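Local atomic coordinates of tRNA (adenine(58)-N(1))-methyltransferase TrmI (PDB entry 5C0O), a protein that catalyses the S-adenosyl-L-methionine-dependent methylation of adenine-58 in tRNA to N(1)-methyladenine and is required for cell growth at extreme temperatures. Residues V97-T102 with V121-A126. The protein carries 1 engineered substitution. Numbering follows the deposited sequence.
Sequences VLEAGT and VESYEA. With SAM (S-adenosylmethionine), chain E.
Ser123 OG is met by two oxygens of segment 97-102, one from the strand and one from the turn after it: Thr102 OG1 lies 2.8 Å from it, in a hydrogen bond that either hydroxyl could donate, and Glu99 OE1 lies at 3.1 Å, a possible second acceptor for the serine proton. Torsions account for the meeting. With chi1 at -171° Glu99 CG swings opposite the backbone N and the chain runs on extended, while Ser123 OG takes the same position on its own residue (chi1 177°), bringing carboxylate and hydroxyl together on the face they share with Val97 and Val121. Thr108, on helix 106-115, binds the same OE1; a leucine in place of Glu99 would probably leave the hydroxyls of Ser123 and Thr108 without their shared carboxylate partner. Two residues earlier on each strand, on the same face, Val97 CG1 packs alongside Val121 CG2 at 3.9 Å.

The backbones pair in parallel register. Glu122 N bonds to Val97 O at 2.8 Å. Glu99 N returns the link to Glu122 O at 2.8 Å. Tyr124 N reaches Glu99 O at 2.9 Å, and that carbonyl also sits in the ring plane at the edge of Tyr124. On the opposite face of the sheet, which holds Leu98 and Tyr124, Leu98 CD1 touches Tyr124 CE1 at 3.6 Å, and His150 stacks on the tyrosine ring.

These are the two strands of a beta-alpha-beta unit in the Rossmann-like methyltransferase domain, joined through helix 106-115. Glu125, a known S-adenosylmethionine-binding residue, ends the second strand; its OE1 accepts a bond from Gly103 N and lies 2.9 Å from Thr102 N. Its OE2 accepts a hydrogen bond from ribose O3', though its modelled spacing to O2' is doubtfully short, consistent with one carboxylate tying the turn to the ribose.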
loop_
_atom_site.group_PDB
_atom_site.type_symbol
_atom_site.label_atom_id
_atom_site.label_comp_id
_atom_site.label_asym_id
_atom_site.label_seq_id
_atom_site.Cartn_x
_atom_site.Cartn_y
_atom_site.Cartn_z
ATOM N N VAL A 97 -1.023 29.024 11.978
ATOM C CA VAL A 97 -1.188 28.276 10.733
ATOM C C VAL A 97 -2.432 28.728 9.966
ATOM O O VAL A 97 -3.473 29.020 10.553
ATOM C CB VAL A 97 -1.253 26.745 11.003
ATOM C CG1 VAL A 97 -2.503 26.364 11.797
ATOM C CG2 VAL A 97 -1.168 25.965 9.694
ATOM N N LEU A 98 -2.296 28.798 8.645
ATOM C CA LEU A 98 -3.379 29.213 7.760
ATOM C C LEU A 98 -4.093 27.985 7.199
ATOM O O LEU A 98 -3.452 26.967 6.938
ATOM C CB LEU A 98 -2.827 30.074 6.623
ATOM C CG LEU A 98 -3.827 30.946 5.862
ATOM C CD1 LEU A 98 -4.161 32.188 6.660
ATOM C CD2 LEU A 98 -3.268 31.318 4.505
ATOM N N GLU A 99 -5.412 28.071 7.023
ATOM C CA GLU A 99 -6.173 26.949 6.469
ATOM C C GLU A 99 -7.230 27.365 5.455
ATOM O O GLU A 99 -7.857 28.415 5.581
ATOM C CB GLU A 99 -6.862 26.153 7.581
ATOM C CG GLU A 99 -7.488 24.843 7.078
ATOM C CD GLU A 99 -8.392 24.166 8.093
ATOM O OE1 GLU A 99 -8.638 24.744 9.171
ATOM O OE2 GLU A 99 -8.865 23.049 7.800
ATOM N N ALA A 100 -7.412 26.518 4.449
ATOM C CA ALA A 100 -8.556 26.606 3.551
ATOM C C ALA A 100 -8.700 25.282 2.789
ATOM O O ALA A 100 -7.694 24.764 2.306
ATOM C CB ALA A 100 -8.393 27.761 2.586
ATOM N N GLY A 101 -9.905 24.712 2.671
ATOM C CA GLY A 101 -11.146 25.243 3.218
ATOM C C GLY A 101 -11.550 24.497 4.478
ATOM O O GLY A 101 -11.124 23.362 4.691
ATOM N N THR A 102 -12.379 25.124 5.306
ATOM C CA THR A 102 -12.781 24.528 6.578
ATOM C C THR A 102 -13.647 23.287 6.372
ATOM O O THR A 102 -13.616 22.365 7.186
ATOM C CB THR A 102 -13.556 25.529 7.453
ATOM O OG1 THR A 102 -12.990 26.837 7.310
ATOM C CG2 THR A 102 -13.504 25.111 8.915
ATOM N N VAL A 121 -5.211 29.061 14.674
ATOM C CA VAL A 121 -5.594 28.497 13.388
ATOM C C VAL A 121 -6.467 29.494 12.627
ATOM O O VAL A 121 -7.622 29.718 12.991
ATOM C CB VAL A 121 -6.357 27.173 13.573
ATOM C CG1 VAL A 121 -6.831 26.610 12.226
ATOM C CG2 VAL A 121 -5.494 26.167 14.333
ATOM N N GLU A 122 -5.906 30.083 11.573
ATOM C CA GLU A 122 -6.605 31.081 10.766
ATOM C C GLU A 122 -7.220 30.413 9.532
ATOM O O GLU A 122 -6.540 30.206 8.526
ATOM C CB GLU A 122 -5.640 32.200 10.357
ATOM C CG GLU A 122 -6.305 33.541 10.099
ATOM C CD GLU A 122 -6.400 34.386 11.354
ATOM O OE1 GLU A 122 -5.341 34.751 11.909
ATOM O OE2 GLU A 122 -7.531 34.678 11.790
ATOM N N SER A 123 -8.509 30.085 9.616
ATOM C CA SER A 123 -9.159 29.224 8.624
ATOM C C SER A 123 -10.246 29.932 7.817
ATOM O O SER A 123 -11.082 30.646 8.375
ATOM C CB SER A 123 -9.759 28.001 9.321
ATOM O OG SER A 123 -10.457 27.183 8.399
ATOM N N TYR A 124 -10.234 29.703 6.503
ATOM C CA TYR A 124 -11.177 30.337 5.580
ATOM C C TYR A 124 -12.083 29.319 4.886
ATOM O O TYR A 124 -11.623 28.264 4.454
ATOM C CB TYR A 124 -10.415 31.145 4.525
ATOM C CG TYR A 124 -9.601 32.273 5.107
ATOM C CD1 TYR A 124 -8.398 32.025 5.756
ATOM C CD2 TYR A 124 -10.034 33.589 5.012
ATOM C CE1 TYR A 124 -7.650 33.052 6.290
ATOM C CE2 TYR A 124 -9.294 34.624 5.549
ATOM C CZ TYR A 124 -8.102 34.349 6.185
ATOM O OH TYR A 124 -7.358 35.373 6.722
ATOM N N GLU A 125 -13.369 29.650 4.782
ATOM C CA GLU A 125 -14.334 28.842 4.037
ATOM C C GLU A 125 -15.188 29.760 3.171
ATOM O O GLU A 125 -15.618 30.819 3.623
ATOM C CB GLU A 125 -15.218 28.022 4.983
ATOM C CG GLU A 125 -16.256 27.148 4.278
ATOM C CD GLU A 125 -15.637 26.208 3.255
ATOM O OE1 GLU A 125 -14.509 25.732 3.498
ATOM O OE2 GLU A 125 -16.273 25.949 2.208
ATOM N N ALA A 126 -15.436 29.351 1.932
ATOM C CA ALA A 126 -16.086 30.225 0.961
ATOM C C ALA A 126 -17.585 29.963 0.817
ATOM O O ALA A 126 -18.259 30.647 0.047
ATOM C CB ALA A 126 -15.405 30.086 -0.392
HETATM N N SAM E . -10.204 18.491 5.218
HETATM C CA SAM E . -11.359 19.391 5.232
HETATM C C SAM E . -12.195 19.205 6.494
HETATM O O SAM E . -13.327 19.681 6.575
HETATM O OXT SAM E . -11.768 18.564 7.455
HETATM C CB SAM E . -12.247 19.184 4.008
HETATM C CG SAM E . -12.506 20.453 3.200
HETATM S SD SAM E . -13.739 20.210 1.893
HETATM C CE SAM E . -13.026 18.813 0.990
HETATM C "C5'" SAM E . -13.376 21.591 0.779
HETATM C "C4'" SAM E . -13.981 22.909 1.254
HETATM O "O4'" SAM E . -13.127 23.970 0.893
HETATM C "C3'" SAM E . -15.339 23.230 0.641
HETATM O "O3'" SAM E . -16.358 23.003 1.585
HETATM C "C2'" SAM E . -15.284 24.703 0.271
HETATM O "O2'" SAM E . -16.201 25.441 1.050
HETATM C "C1'" SAM E . -13.875 25.139 0.634
HETATM N N9 SAM E . -13.194 25.886 -0.437
HETATM C C8 SAM E . -13.029 25.499 -1.740
HETATM N N7 SAM E . -12.333 26.464 -2.386
HETATM C C5 SAM E . -12.054 27.455 -1.512
HETATM C C6 SAM E . -11.376 28.658 -1.645
HETATM N N6 SAM E . -10.862 29.007 -2.819
HETATM N N1 SAM E . -11.241 29.488 -0.551
HETATM C C2 SAM E . -11.780 29.120 0.666
HETATM N N3 SAM E . -12.452 27.922 0.789
HETATM C C4 SAM E . -12.585 27.102 -0.281
#